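Local coordinates for bifunctional GH43-CE protein (Bacteroides eggerthii, PDB 6MLY) that probably hydrolyses xylan-type polysaccharides, joining a family 43 glycoside hydrolase, likely a beta-xylosidase, to a carbohydrate esterase in one chain, at residues A[397-402]-A[488-493]; A[46-51]-A[331-336]; A[670-675]-A[726-731]; A[548-553]-A[622-627]. One frame throughout, in Å; residues are numbered along the deposited sequence.

From the N terminus, segment 46-51 of the family 43 hydrolase region is met some 280 residues later by segment 331-336, and contact 2 thereby ties that region to the concanavalin A-like domain. Contact 1 follows, pairing strand 395-401 with strand 488-491 inside that domain; the two contacts share an antiparallel sheet and touch, Phe401 on Asn335 and Arg488 on Met51. The esterase region comes next. Contact 4 closes a loop from 548-553 to 622-627, and contact 3 one from 670-675 to 726-731, in neighbouring strands of one sheet. All four loops run in series, with none nested or crossed. The centres of contacts 2 and 3 are about 55 Å apart.

Contact 1: residues A[397-402]-A[488-493]; sequences GLSLFQ and RFALFN
The ring of Phe492 lies with one face against the backbone of Gly397, whose N sits over the ring centre; Gly397 CA makes a CH-pi contact over the same face, 4.0 Å from the centroid. Leu398 O and Ser399 N lie at the ring's edge, in its plane. Phe492 CG stands between its own backbone N and carbonyl carbon (chi1 67°), which folds the ring over the glycine. Phe363 and Phe395 meet this ring edge-to-face. The Phe489 ring is approached obliquely by Leu400 CD2, 3.4 Å from CE1, the two side chains lying alongside each other. On that same face of the sheet, Leu398 CD1 reaches Leu491 CD2 at 3.7 Å. The other face brings Ala490 CB to Phe401 CB at 3.8 Å.

Antiparallel pairing underlies all this. Phe492 N bonds to Gly397 O at 3.2 Å, Ser399 N to Ala490 O at 2.9 Å and Phe401 N to Arg488 O at 2.8 Å, the last two donors lying in the carbonyl planes. Leu398, Leu400, Phe489 and Leu491 face strands 378-386, 441-449 and 502-511 of the second sheet, the layered packing of a concanavalin A-like beta sandwich. The chemistry is thus divided: main-chain bonds fix the register, while an apolar leucine and phenylalanine surface fills the space between the sheets.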
loop_
_atom_site.group_PDB
_atom_site.type_symbol
_atom_site.label_atom_id
_atom_site.label_comp_id
_atom_site.label_asym_id
_atom_site.label_seq_id
_atom_site.Cartn_x
_atom_site.Cartn_y
_atom_site.Cartn_z
ATOM N N GLY A 397 1.310 -8.603 -14.284
ATOM C CA GLY A 397 0.218 -7.981 -13.550
ATOM C C GLY A 397 0.449 -6.501 -13.295
ATOM O O GLY A 397 1.070 -5.807 -14.106
ATOM N N LEU A 398 -0.076 -6.032 -12.156
ATOM C CA LEU A 398 0.019 -4.645 -11.692
ATOM C C LEU A 398 0.825 -4.632 -10.387
ATOM O O LEU A 398 0.711 -5.565 -9.588
ATOM C CB LEU A 398 -1.400 -4.105 -11.477
ATOM C CG LEU A 398 -1.512 -2.636 -11.077
ATOM C CD1 LEU A 398 -1.255 -1.734 -12.273
ATOM C CD2 LEU A 398 -2.879 -2.341 -10.481
ATOM N N SER A 399 1.648 -3.593 -10.190
ATOM C CA SER A 399 2.493 -3.487 -8.996
ATOM C C SER A 399 2.449 -2.068 -8.418
ATOM O O SER A 399 2.367 -1.097 -9.159
ATOM C CB SER A 399 3.914 -3.896 -9.294
ATOM O OG SER A 399 4.790 -3.493 -8.246
ATOM N N LEU A 400 2.476 -1.984 -7.083
ATOM C CA LEU A 400 2.932 -0.806 -6.368
ATOM C C LEU A 400 4.429 -1.002 -6.124
ATOM O O LEU A 400 4.821 -1.902 -5.381
ATOM C CB LEU A 400 2.154 -0.648 -5.057
ATOM C CG LEU A 400 0.641 -0.503 -5.214
ATOM C CD1 LEU A 400 -0.059 -0.482 -3.865
ATOM C CD2 LEU A 400 0.285 0.740 -6.010
ATOM N N PHE A 401 5.245 -0.167 -6.785
ATOM C CA PHE A 401 6.614 -0.528 -7.131
ATOM C C PHE A 401 7.635 0.353 -6.399
ATOM O O PHE A 401 7.691 1.565 -6.607
ATOM C CB PHE A 401 6.799 -0.446 -8.647
ATOM C CG PHE A 401 8.178 -0.821 -9.125
ATOM C CD1 PHE A 401 8.527 -2.151 -9.305
ATOM C CD2 PHE A 401 9.125 0.157 -9.396
ATOM C CE1 PHE A 401 9.796 -2.497 -9.742
ATOM C CE2 PHE A 401 10.394 -0.189 -9.836
ATOM C CZ PHE A 401 10.727 -1.513 -10.010
ATOM N N GLN A 402 8.426 -0.291 -5.531
ATOM C CA GLN A 402 9.750 0.182 -5.125
ATOM C C GLN A 402 10.593 -1.035 -4.703
ATOM O O GLN A 402 10.436 -2.110 -5.275
ATOM C CB GLN A 402 9.650 1.265 -4.049
ATOM C CG GLN A 402 10.828 2.232 -4.089
ATOM C CD GLN A 402 10.864 3.152 -2.898
ATOM O OE1 GLN A 402 9.895 3.843 -2.603
ATOM N NE2 GLN A 402 11.992 3.176 -2.209
ATOM N N ARG A 488 5.320 3.825 -7.500
ATOM C CA ARG A 488 4.697 3.964 -8.799
ATOM C C ARG A 488 3.801 2.747 -9.070
ATOM O O ARG A 488 4.101 1.631 -8.641
ATOM C CB ARG A 488 5.782 4.113 -9.869
ATOM C CG ARG A 488 6.505 5.453 -9.856
ATOM C CD ARG A 488 7.518 5.557 -10.985
ATOM N NE ARG A 488 7.980 6.923 -11.221
ATOM C CZ ARG A 488 7.497 7.745 -12.152
ATOM N NH1 ARG A 488 6.596 7.320 -13.022
ATOM N NH2 ARG A 488 7.922 8.997 -12.210
ATOM N N PHE A 489 2.689 2.993 -9.769
ATOM C CA PHE A 489 1.953 1.952 -10.459
ATOM C C PHE A 489 2.860 1.391 -11.558
ATOM O O PHE A 489 3.653 2.124 -12.135
ATOM C CB PHE A 489 0.634 2.497 -11.015
ATOM C CG PHE A 489 -0.343 2.934 -9.954
ATOM C CD1 PHE A 489 -0.902 2.011 -9.085
ATOM C CD2 PHE A 489 -0.705 4.263 -9.819
ATOM C CE1 PHE A 489 -1.797 2.411 -8.104
ATOM C CE2 PHE A 489 -1.600 4.662 -8.838
ATOM C CZ PHE A 489 -2.140 3.737 -7.979
ATOM N N ALA A 490 2.745 0.087 -11.823
ATOM C CA ALA A 490 3.678 -0.617 -12.694
ATOM C C ALA A 490 2.963 -1.753 -13.436
ATOM O O ALA A 490 2.450 -2.680 -12.800
ATOM C CB ALA A 490 4.829 -1.138 -11.867
ATOM N N LEU A 491 2.921 -1.659 -14.774
ATOM C CA LEU A 491 2.552 -2.784 -15.632
ATOM C C LEU A 491 3.819 -3.614 -15.859
ATOM O O LEU A 491 4.843 -3.057 -16.230
ATOM C CB LEU A 491 1.986 -2.305 -16.976
ATOM C CG LEU A 491 0.886 -1.240 -16.962
ATOM C CD1 LEU A 491 -0.168 -1.547 -18.015
ATOM C CD2 LEU A 491 0.227 -1.088 -15.605
ATOM N N PHE A 492 3.741 -4.933 -15.637
ATOM C CA PHE A 492 4.905 -5.812 -15.798
ATOM C C PHE A 492 4.495 -7.131 -16.465
ATOM O O PHE A 492 3.313 -7.430 -16.589
ATOM C CB PHE A 492 5.593 -6.046 -14.450
ATOM C CG PHE A 492 4.797 -6.834 -13.441
ATOM C CD1 PHE A 492 3.937 -6.199 -12.557
ATOM C CD2 PHE A 492 4.929 -8.212 -13.353
ATOM C CE1 PHE A 492 3.221 -6.927 -11.619
ATOM C CE2 PHE A 492 4.208 -8.939 -12.417
ATOM C CZ PHE A 492 3.352 -8.295 -11.554
ATOM N N ASN A 493 5.512 -7.881 -16.906
ATOM C CA ASN A 493 5.385 -9.181 -17.546
ATOM C C ASN A 493 6.785 -9.728 -17.836
ATOM O O ASN A 493 7.419 -9.302 -18.794
ATOM C CB ASN A 493 4.605 -9.135 -18.866
ATOM C CG ASN A 493 4.545 -10.485 -19.555
ATOM O OD1 ASN A 493 4.732 -11.524 -18.922
ATOM N ND2 ASN A 493 4.286 -10.485 -20.853
#

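Contact 2: residues A[46-51]-A[331-336]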
loop_
_atom_site.group_PDB
_atom_site.type_symbol
_atom_site.label_atom_id
_atom_site.label_comp_id
_atom_site.label_asym_id
_atom_site.label_seq_id
_atom_site.Cartn_x
_atom_site.Cartn_y
_atom_site.Cartn_z
ATOM N N SER A 46 12.512 18.648 -13.191
ATOM C CA SER A 46 12.213 17.707 -12.110
ATOM C C SER A 46 13.178 16.517 -12.144
ATOM O O SER A 46 13.885 16.306 -13.129
ATOM C CB SER A 46 10.783 17.259 -12.221
ATOM O OG SER A 46 10.288 16.844 -10.964
ATOM N N THR A 47 13.198 15.753 -11.048
ATOM C CA THR A 47 14.015 14.543 -10.919
ATOM C C THR A 47 13.112 13.300 -10.951
ATOM O O THR A 47 12.088 13.243 -10.256
ATOM C CB THR A 47 14.855 14.576 -9.635
ATOM O OG1 THR A 47 15.708 15.721 -9.647
ATOM C CG2 THR A 47 15.715 13.345 -9.465
ATOM N N THR A 48 13.497 12.329 -11.794
ATOM C CA THR A 48 12.925 10.979 -11.830
ATOM C C THR A 48 14.034 9.917 -11.791
ATOM O O THR A 48 13.743 8.728 -11.935
ATOM C CB THR A 48 12.067 10.762 -13.081
ATOM O OG1 THR A 48 12.914 10.887 -14.227
ATOM C CG2 THR A 48 10.905 11.726 -13.159
ATOM N N MET A 49 15.285 10.351 -11.594
ATOM C CA MET A 49 16.429 9.472 -11.374
ATOM C C MET A 49 16.518 8.438 -12.506
ATOM O O MET A 49 16.829 8.793 -13.648
ATOM C CB MET A 49 16.313 8.782 -10.007
ATOM C CG MET A 49 16.508 9.730 -8.843
ATOM S SD MET A 49 15.716 9.152 -7.323
ATOM C CE MET A 49 15.785 10.651 -6.343
ATOM N N HIS A 50 16.167 7.182 -12.196
ATOM C CA HIS A 50 16.489 6.020 -13.021
ATOM C C HIS A 50 15.372 5.719 -14.028
ATOM O O HIS A 50 15.452 4.722 -14.735
ATOM C CB HIS A 50 16.764 4.800 -12.133
ATOM C CG HIS A 50 15.640 4.497 -11.202
ATOM N ND1 HIS A 50 15.682 4.840 -9.870
ATOM C CD2 HIS A 50 14.427 3.949 -11.418
ATOM C CE1 HIS A 50 14.556 4.494 -9.295
ATOM N NE2 HIS A 50 13.768 3.942 -10.222
ATOM N N MET A 51 14.345 6.575 -14.093
ATOM C CA MET A 51 13.257 6.412 -15.054
ATOM C C MET A 51 13.705 6.862 -16.451
ATOM O O MET A 51 14.614 7.672 -16.602
ATOM C CB MET A 51 12.019 7.219 -14.648
ATOM C CG MET A 51 11.494 6.894 -13.265
ATOM S SD MET A 51 11.185 5.126 -12.973
ATOM C CE MET A 51 9.592 4.940 -13.769
ATOM N N VAL A 331 2.868 10.987 -19.274
ATOM C CA VAL A 331 2.613 10.468 -17.917
ATOM C C VAL A 331 3.370 9.148 -17.701
ATOM O O VAL A 331 3.664 8.793 -16.550
ATOM C CB VAL A 331 1.107 10.287 -17.638
ATOM C CG1 VAL A 331 0.347 11.605 -17.683
ATOM C CG2 VAL A 331 0.476 9.272 -18.577
ATOM N N TRP A 332 3.673 8.440 -18.800
ATOM C CA TRP A 332 4.384 7.160 -18.777
ATOM C C TRP A 332 5.900 7.379 -18.733
ATOM O O TRP A 332 6.437 8.217 -19.467
ATOM C CB TRP A 332 4.007 6.306 -19.992
ATOM C CG TRP A 332 2.607 5.768 -19.979
ATOM C CD1 TRP A 332 1.599 6.096 -20.836
ATOM C CD2 TRP A 332 2.066 4.782 -19.086
ATOM N NE1 TRP A 332 0.469 5.388 -20.539
ATOM C CE2 TRP A 332 0.725 4.572 -19.471
ATOM C CE3 TRP A 332 2.574 4.060 -18.000
ATOM C CZ2 TRP A 332 -0.108 3.670 -18.808
ATOM C CZ3 TRP A 332 1.752 3.164 -17.347
ATOM C CH2 TRP A 332 0.429 2.979 -17.745
ATOM N N GLN A 333 6.565 6.605 -17.863
ATOM C CA GLN A 333 8.024 6.455 -17.829
ATOM C C GLN A 333 8.342 4.993 -17.474
ATOM O O GLN A 333 7.754 4.438 -16.547
ATOM C CB GLN A 333 8.680 7.400 -16.809
ATOM C CG GLN A 333 8.093 8.809 -16.744
ATOM C CD GLN A 333 8.837 9.709 -15.782
ATOM O OE1 GLN A 333 9.951 9.408 -15.366
ATOM N NE2 GLN A 333 8.233 10.834 -15.422
ATOM N N TRP A 334 9.284 4.386 -18.207
ATOM C CA TRP A 334 9.766 3.030 -17.937
ATOM C C TRP A 334 10.694 3.032 -16.716
ATOM O O TRP A 334 11.230 4.061 -16.331
ATOM C CB TRP A 334 10.502 2.451 -19.151
ATOM C CG TRP A 334 9.723 2.463 -20.429
ATOM C CD1 TRP A 334 9.717 3.443 -21.378
ATOM C CD2 TRP A 334 8.863 1.425 -20.926
ATOM N NE1 TRP A 334 8.902 3.094 -22.420
ATOM C CE2 TRP A 334 8.365 1.861 -22.172
ATOM C CE3 TRP A 334 8.463 0.175 -20.443
ATOM C CZ2 TRP A 334 7.488 1.094 -22.934
ATOM C CZ3 TRP A 334 7.597 -0.583 -21.199
ATOM C CH2 TRP A 334 7.117 -0.127 -22.427
ATOM N N ASN A 335 10.878 1.848 -16.127
ATOM C CA ASN A 335 11.898 1.592 -15.119
ATOM C C ASN A 335 13.190 1.199 -15.842
ATOM O O ASN A 335 13.250 0.123 -16.451
ATOM C CB ASN A 335 11.460 0.494 -14.147
ATOM C CG ASN A 335 12.542 0.072 -13.174
ATOM O OD1 ASN A 335 13.343 0.891 -12.724
ATOM N ND2 ASN A 335 12.550 -1.205 -12.823
ATOM N N HIS A 336 14.203 2.077 -15.775
ATOM C CA HIS A 336 15.470 1.905 -16.483
ATOM C C HIS A 336 15.204 1.907 -17.994
ATOM O O HIS A 336 14.073 2.143 -18.426
ATOM C CB HIS A 336 16.199 0.638 -16.003
ATOM C CG HIS A 336 16.962 0.803 -14.731
ATOM N ND1 HIS A 336 16.341 1.016 -13.515
ATOM C CD2 HIS A 336 18.286 0.748 -14.476
ATOM C CE1 HIS A 336 17.253 1.106 -12.569
ATOM N NE2 HIS A 336 18.454 0.944 -13.134
#
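His50 and His336 bring their imidazoles together near parallel but slid apart, planes at 26° and centroids 5.4 Å apart, with little overlap; the closest side-chain atoms are His50 CB and His336 CE1, 3.8 Å apart. His50 CG is placed between its backbone N and carbonyl carbon, which turns the ring toward 331-336 and sets CD2 3.5 Å from Asn335 OD1. That oxygen also accepts His336 ND1 at 3.1 Å, a nearly straight bond in the imidazole plane but well above the amide plane. His336 NE2 bonds to Thr90 N and Asn335 ND2 to Tyr91 OH, so both side chains are also anchored outside the pair. An alanine in place of His336 would probably leave Asn335 OD1 and Thr90 N without this partner and open a gap beside His50.

Met51 is bent at both chi2 and chi3 (-53° and -80°), curling its methyl CE back to 3.2 Å from Trp334 O. Gln333 runs extended beyond CG and crosses Met51 at about a right angle, its OE1 near Met51 CB and Thr48 CG2. Thr48 to Met51 form a type II' turn, and a weak bond joins His336 N to His50 O. Met51 pairs antiparallel with Asn335, and strand 51-52 thus adds an edge from the family 43 hydrolase region to the concanavalin A-like sheet, in which strand 333-335 lies next to 370-373, and 370-373 next to 488-491.

Contact 3: residues A[670-675]-A[726-731]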
loop_
_atom_site.group_PDB
_atom_site.type_symbol
_atom_site.label_atom_id
_atom_site.label_comp_id
_atom_site.label_asym_id
_atom_site.label_seq_id
_atom_site.Cartn_x
_atom_site.Cartn_y
_atom_site.Cartn_z
ATOM N N ASP A 670 -23.799 -11.563 19.378
ATOM C CA ASP A 670 -25.214 -11.908 19.211
ATOM C C ASP A 670 -25.394 -13.308 18.592
ATOM O O ASP A 670 -26.509 -13.838 18.588
ATOM C CB ASP A 670 -25.916 -10.826 18.389
ATOM C CG ASP A 670 -25.774 -9.435 18.982
ATOM O OD1 ASP A 670 -26.057 -9.278 20.185
ATOM O OD2 ASP A 670 -25.362 -8.522 18.238
ATOM N N ALA A 671 -24.309 -13.912 18.094
ATOM C CA ALA A 671 -24.378 -15.191 17.401
ATOM C C ALA A 671 -22.974 -15.792 17.290
ATOM O O ALA A 671 -22.023 -15.081 16.982
ATOM C CB ALA A 671 -24.997 -14.996 16.039
ATOM N N VAL A 672 -22.864 -17.105 17.535
ATOM C CA VAL A 672 -21.584 -17.810 17.500
ATOM C C VAL A 672 -21.701 -19.010 16.556
ATOM O O VAL A 672 -22.727 -19.683 16.527
ATOM C CB VAL A 672 -21.138 -18.251 18.907
ATOM C CG1 VAL A 672 -19.849 -19.057 18.869
ATOM C CG2 VAL A 672 -20.992 -17.072 19.853
ATOM N N VAL A 673 -20.637 -19.252 15.784
ATOM C CA VAL A 673 -20.433 -20.507 15.077
ATOM C C VAL A 673 -19.034 -21.003 15.444
ATOM O O VAL A 673 -18.060 -20.276 15.263
ATOM C CB VAL A 673 -20.599 -20.357 13.553
ATOM C CG1 VAL A 673 -20.324 -21.664 12.822
ATOM C CG2 VAL A 673 -21.975 -19.825 13.190
ATOM N N ASN A 674 -18.962 -22.233 15.966
ATOM C CA ASN A 674 -17.739 -22.802 16.501
ATOM C C ASN A 674 -17.315 -23.969 15.609
ATOM O O ASN A 674 -17.972 -24.989 15.578
ATOM C CB ASN A 674 -17.918 -23.209 17.963
ATOM C CG ASN A 674 -16.810 -24.095 18.487
ATOM O OD1 ASN A 674 -15.714 -24.124 17.933
ATOM N ND2 ASN A 674 -17.093 -24.834 19.551
ATOM N N TRP A 675 -16.210 -23.791 14.883
ATOM C CA TRP A 675 -15.679 -24.815 14.003
ATOM C C TRP A 675 -14.663 -25.666 14.770
ATOM O O TRP A 675 -13.504 -25.269 14.926
ATOM C CB TRP A 675 -15.052 -24.191 12.753
ATOM C CG TRP A 675 -15.987 -23.366 11.925
ATOM C CD1 TRP A 675 -16.317 -22.057 12.120
ATOM C CD2 TRP A 675 -16.686 -23.783 10.738
ATOM N NE1 TRP A 675 -17.182 -21.635 11.145
ATOM C CE2 TRP A 675 -17.428 -22.672 10.285
ATOM C CE3 TRP A 675 -16.755 -24.978 10.014
ATOM C CZ2 TRP A 675 -18.232 -22.728 9.146
ATOM C CZ3 TRP A 675 -17.547 -25.031 8.888
ATOM C CH2 TRP A 675 -18.278 -23.921 8.463
ATOM N N PRO A 726 -26.303 -16.130 23.610
ATOM C CA PRO A 726 -26.737 -16.200 22.213
ATOM C C PRO A 726 -26.976 -17.625 21.690
ATOM O O PRO A 726 -26.633 -18.599 22.349
ATOM C CB PRO A 726 -25.573 -15.570 21.429
ATOM C CG PRO A 726 -24.722 -14.886 22.477
ATOM C CD PRO A 726 -24.902 -15.705 23.733
ATOM N N LYS A 727 -27.555 -17.711 20.488
ATOM C CA LYS A 727 -27.693 -18.958 19.742
ATOM C C LYS A 727 -26.326 -19.370 19.183
ATOM O O LYS A 727 -25.555 -18.521 18.738
ATOM C CB LYS A 727 -28.702 -18.786 18.602
ATOM C CG LYS A 727 -30.047 -19.464 18.816
ATOM C CD LYS A 727 -30.874 -18.886 19.940
ATOM C CE LYS A 727 -31.892 -19.876 20.472
ATOM N NZ LYS A 727 -32.802 -20.381 19.412
ATOM N N PHE A 728 -26.048 -20.678 19.192
ATOM C CA PHE A 728 -24.781 -21.234 18.718
ATOM C C PHE A 728 -25.020 -22.168 17.528
ATOM O O PHE A 728 -26.099 -22.707 17.368
ATOM C CB PHE A 728 -24.080 -22.002 19.838
ATOM C CG PHE A 728 -23.436 -21.122 20.876
ATOM C CD1 PHE A 728 -24.198 -20.514 21.859
ATOM C CD2 PHE A 728 -22.069 -20.889 20.859
ATOM C CE1 PHE A 728 -23.604 -19.698 22.809
ATOM C CE2 PHE A 728 -21.478 -20.063 21.803
ATOM C CZ PHE A 728 -22.247 -19.468 22.775
ATOM N N ILE A 729 -23.987 -22.346 16.704
ATOM C CA ILE A 729 -23.905 -23.461 15.771
ATOM C C ILE A 729 -22.510 -24.071 15.909
ATOM O O ILE A 729 -21.529 -23.426 15.571
ATOM C CB ILE A 729 -24.199 -23.021 14.323
ATOM C CG1 ILE A 729 -25.684 -22.705 14.128
ATOM C CG2 ILE A 729 -23.708 -24.065 13.327
ATOM C CD1 ILE A 729 -26.128 -22.650 12.681
ATOM N N VAL A 730 -22.439 -25.304 16.415
ATOM C CA VAL A 730 -21.180 -26.013 16.565
ATOM C C VAL A 730 -21.045 -26.983 15.389
ATOM O O VAL A 730 -22.015 -27.642 15.031
ATOM C CB VAL A 730 -21.099 -26.746 17.915
ATOM C CG1 VAL A 730 -19.767 -27.464 18.077
ATOM C CG2 VAL A 730 -21.344 -25.802 19.081
ATOM N N ILE A 731 -19.840 -27.044 14.807
ATOM C CA ILE A 731 -19.537 -27.880 13.633
ATOM C C ILE A 731 -18.211 -28.614 13.871
ATOM O O ILE A 731 -17.248 -28.012 14.349
ATOM C CB ILE A 731 -19.487 -27.029 12.348
ATOM C CG1 ILE A 731 -20.727 -26.140 12.198
ATOM C CG2 ILE A 731 -19.271 -27.917 11.130
ATOM C CD1 ILE A 731 -20.739 -25.293 10.941
#
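Ile731 leans over Trp675, the two side chains running alongside each other. Its CB lies 4.1 Å from Trp675 CE3. One branch, CG2, stays near the indole, 4.0 Å from Trp675 CZ3. The other, CG1, is anti to the carbonyl carbon and continues extended (chi2 -179°), carrying the tip CD1 over one face of the six-membered ring, 3.8 Å from its centroid and 14° off the normal. CD1 also reaches Val673 CG1. Phe773 stacks on the same indole.

Strands 671-675 and 727-731 run parallel here, neighbours in the central sheet of the alpha/beta-hydrolase fold expected for this esterase region. Asn674 is held twice by the strand beside it: its N bonds to Ile729 O at 2.9 Å, and its O accepts Ile731 N at 2.9 Å. On the opposite face, Val672 CB meets the Phe728 ring obliquely, 3.4 Å from CD2, with helix 741-752 covering Phe728 through Phe747 and Leu751.

Contact 4: residues A[548-553]-A[622-627]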
loop_
_atom_site.group_PDB
_atom_site.type_symbol
_atom_site.label_atom_id
_atom_site.label_comp_id
_atom_site.label_asym_id
_atom_site.label_seq_id
_atom_site.Cartn_x
_atom_site.Cartn_y
_atom_site.Cartn_z
ATOM N N VAL A 548 -22.102 -6.842 11.512
ATOM C CA VAL A 548 -20.708 -7.257 11.667
ATOM C C VAL A 548 -20.645 -8.763 11.937
ATOM O O VAL A 548 -21.541 -9.323 12.577
ATOM C CB VAL A 548 -20.018 -6.469 12.796
ATOM C CG1 VAL A 548 -18.547 -6.833 12.923
ATOM C CG2 VAL A 548 -20.184 -4.967 12.619
ATOM N N VAL A 549 -19.577 -9.404 11.442
ATOM C CA VAL A 549 -19.190 -10.746 11.878
ATOM C C VAL A 549 -17.659 -10.796 11.977
ATOM O O VAL A 549 -16.958 -10.444 11.025
ATOM C CB VAL A 549 -19.748 -11.851 10.956
ATOM C CG1 VAL A 549 -19.205 -13.228 11.327
ATOM C CG2 VAL A 549 -21.273 -11.870 10.943
ATOM N N VAL A 550 -17.176 -11.255 13.141
ATOM C CA VAL A 550 -15.760 -11.322 13.518
ATOM C C VAL A 550 -15.208 -12.709 13.161
ATOM O O VAL A 550 -15.934 -13.695 13.213
ATOM C CB VAL A 550 -15.598 -11.036 15.023
ATOM C CG1 VAL A 550 -14.175 -11.260 15.512
ATOM C CG2 VAL A 550 -16.077 -9.639 15.376
ATOM N N LEU A 551 -13.917 -12.768 12.817
ATOM C CA LEU A 551 -13.219 -14.020 12.526
ATOM C C LEU A 551 -11.989 -14.139 13.434
ATOM O O LEU A 551 -11.112 -13.265 13.413
ATOM C CB LEU A 551 -12.777 -14.046 11.057
ATOM C CG LEU A 551 -13.796 -13.577 10.018
ATOM C CD1 LEU A 551 -13.180 -13.608 8.626
ATOM C CD2 LEU A 551 -15.053 -14.433 10.055
ATOM N N ILE A 552 -11.920 -15.233 14.202
ATOM C CA ILE A 552 -10.710 -15.609 14.930
ATOM C C ILE A 552 -10.122 -16.864 14.272
ATOM O O ILE A 552 -10.845 -17.696 13.732
ATOM C CB ILE A 552 -10.989 -15.797 16.433
ATOM C CG1 ILE A 552 -11.806 -14.631 16.999
ATOM C CG2 ILE A 552 -9.690 -16.003 17.203
ATOM C CD1 ILE A 552 -12.024 -14.684 18.491
ATOM N N TYR A 553 -8.792 -16.970 14.322
ATOM C CA TYR A 553 -8.021 -17.986 13.613
ATOM C C TYR A 553 -7.609 -19.094 14.584
ATOM O O TYR A 553 -7.353 -18.845 15.771
ATOM C CB TYR A 553 -6.768 -17.375 12.982
ATOM C CG TYR A 553 -5.960 -16.536 13.939
ATOM C CD1 TYR A 553 -5.020 -17.109 14.784
ATOM C CD2 TYR A 553 -6.174 -15.173 14.038
ATOM C CE1 TYR A 553 -4.300 -16.346 15.688
ATOM C CE2 TYR A 553 -5.466 -14.398 14.939
ATOM C CZ TYR A 553 -4.525 -14.983 15.766
ATOM O OH TYR A 553 -3.828 -14.215 16.652
ATOM N N ILE A 622 -23.444 -8.189 16.006
ATOM C CA ILE A 622 -22.051 -8.629 15.866
ATOM C C ILE A 622 -21.992 -10.158 16.046
ATOM O O ILE A 622 -22.063 -10.669 17.171
ATOM C CB ILE A 622 -21.141 -7.899 16.875
ATOM C CG1 ILE A 622 -21.170 -6.379 16.669
ATOM C CG2 ILE A 622 -19.724 -8.453 16.816
ATOM C CD1 ILE A 622 -20.326 -5.595 17.652
ATOM N N GLY A 623 -21.867 -10.888 14.930
ATOM C CA GLY A 623 -21.571 -12.326 14.961
ATOM C C GLY A 623 -20.098 -12.573 15.248
ATOM O O GLY A 623 -19.311 -11.633 15.274
ATOM N N ILE A 624 -19.722 -13.836 15.467
ATOM C CA ILE A 624 -18.326 -14.204 15.715
ATOM C C ILE A 624 -18.155 -15.703 15.456
ATOM O O ILE A 624 -19.048 -16.491 15.750
ATOM C CB ILE A 624 -17.889 -13.816 17.143
ATOM C CG1 ILE A 624 -16.380 -13.984 17.344
ATOM C CG2 ILE A 624 -18.681 -14.591 18.188
ATOM C CD1 ILE A 624 -15.839 -13.265 18.559
ATOM N N THR A 625 -16.990 -16.074 14.919
ATOM C CA THR A 625 -16.705 -17.444 14.521
ATOM C C THR A 625 -15.188 -17.662 14.480
ATOM O O THR A 625 -14.417 -16.718 14.585
ATOM C CB THR A 625 -17.389 -17.757 13.184
ATOM O OG1 THR A 625 -17.101 -19.107 12.820
ATOM C CG2 THR A 625 -16.959 -16.823 12.074
ATOM N N GLY A 626 -14.777 -18.925 14.343
ATOM C CA GLY A 626 -13.365 -19.292 14.252
ATOM C C GLY A 626 -13.176 -20.799 14.259
ATOM O O GLY A 626 -14.080 -21.528 14.644
ATOM N N PHE A 627 -11.999 -21.254 13.814
ATOM C CA PHE A 627 -11.672 -22.683 13.759
ATOM C C PHE A 627 -10.688 -23.014 14.888
ATOM O O PHE A 627 -9.822 -22.208 15.213
ATOM C CB PHE A 627 -11.187 -23.101 12.363
ATOM C CG PHE A 627 -10.044 -22.324 11.752
ATOM C CD1 PHE A 627 -10.260 -21.101 11.130
ATOM C CD2 PHE A 627 -8.760 -22.850 11.729
ATOM C CE1 PHE A 627 -9.212 -20.402 10.545
ATOM C CE2 PHE A 627 -7.714 -22.152 11.143
ATOM C CZ PHE A 627 -7.940 -20.928 10.550
#
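This is a parallel strand pairing at the centre of the esterase sheet, where 548-552 runs beside 622-627 at 21°. Gly623 N bonds to Val548 O at 2.8 Å, Val550 N to Gly623 O at 3.0 Å, and Ile552 N to Thr625 O at 2.9 Å, the last almost straight and in the carbonyl plane. The donor from Val550 instead sits well above the plane of the Gly623 carbonyl. Val549 CA and Gly623 CA are 4.2 Å apart.

The strand order suits an alpha/beta-hydrolase fold, and 622-627 leads into what is probably the nucleophile elbow, a GxSxG pattern that begins at Gly626. On one face of the sheet Val550 CB lies alongside Ile624 CG1 at 3.8 Å, while Val550 CG2 approaches Ile622 CG2; helix 596-610 covers the two isoleucines. An alanine in place of Val550 lacks both methyls, and would probably leave a gap beside Ile622 CG2 and the tip of Ile624. On the other face Leu551 CD2 meets Thr625 CG2 at 3.7 Å. Thr625 OG1, anti to the backbone N (chi1 -180°), points its hydroxyl to Val673 O of the next strand, and Leu551 packs on helix 563-577.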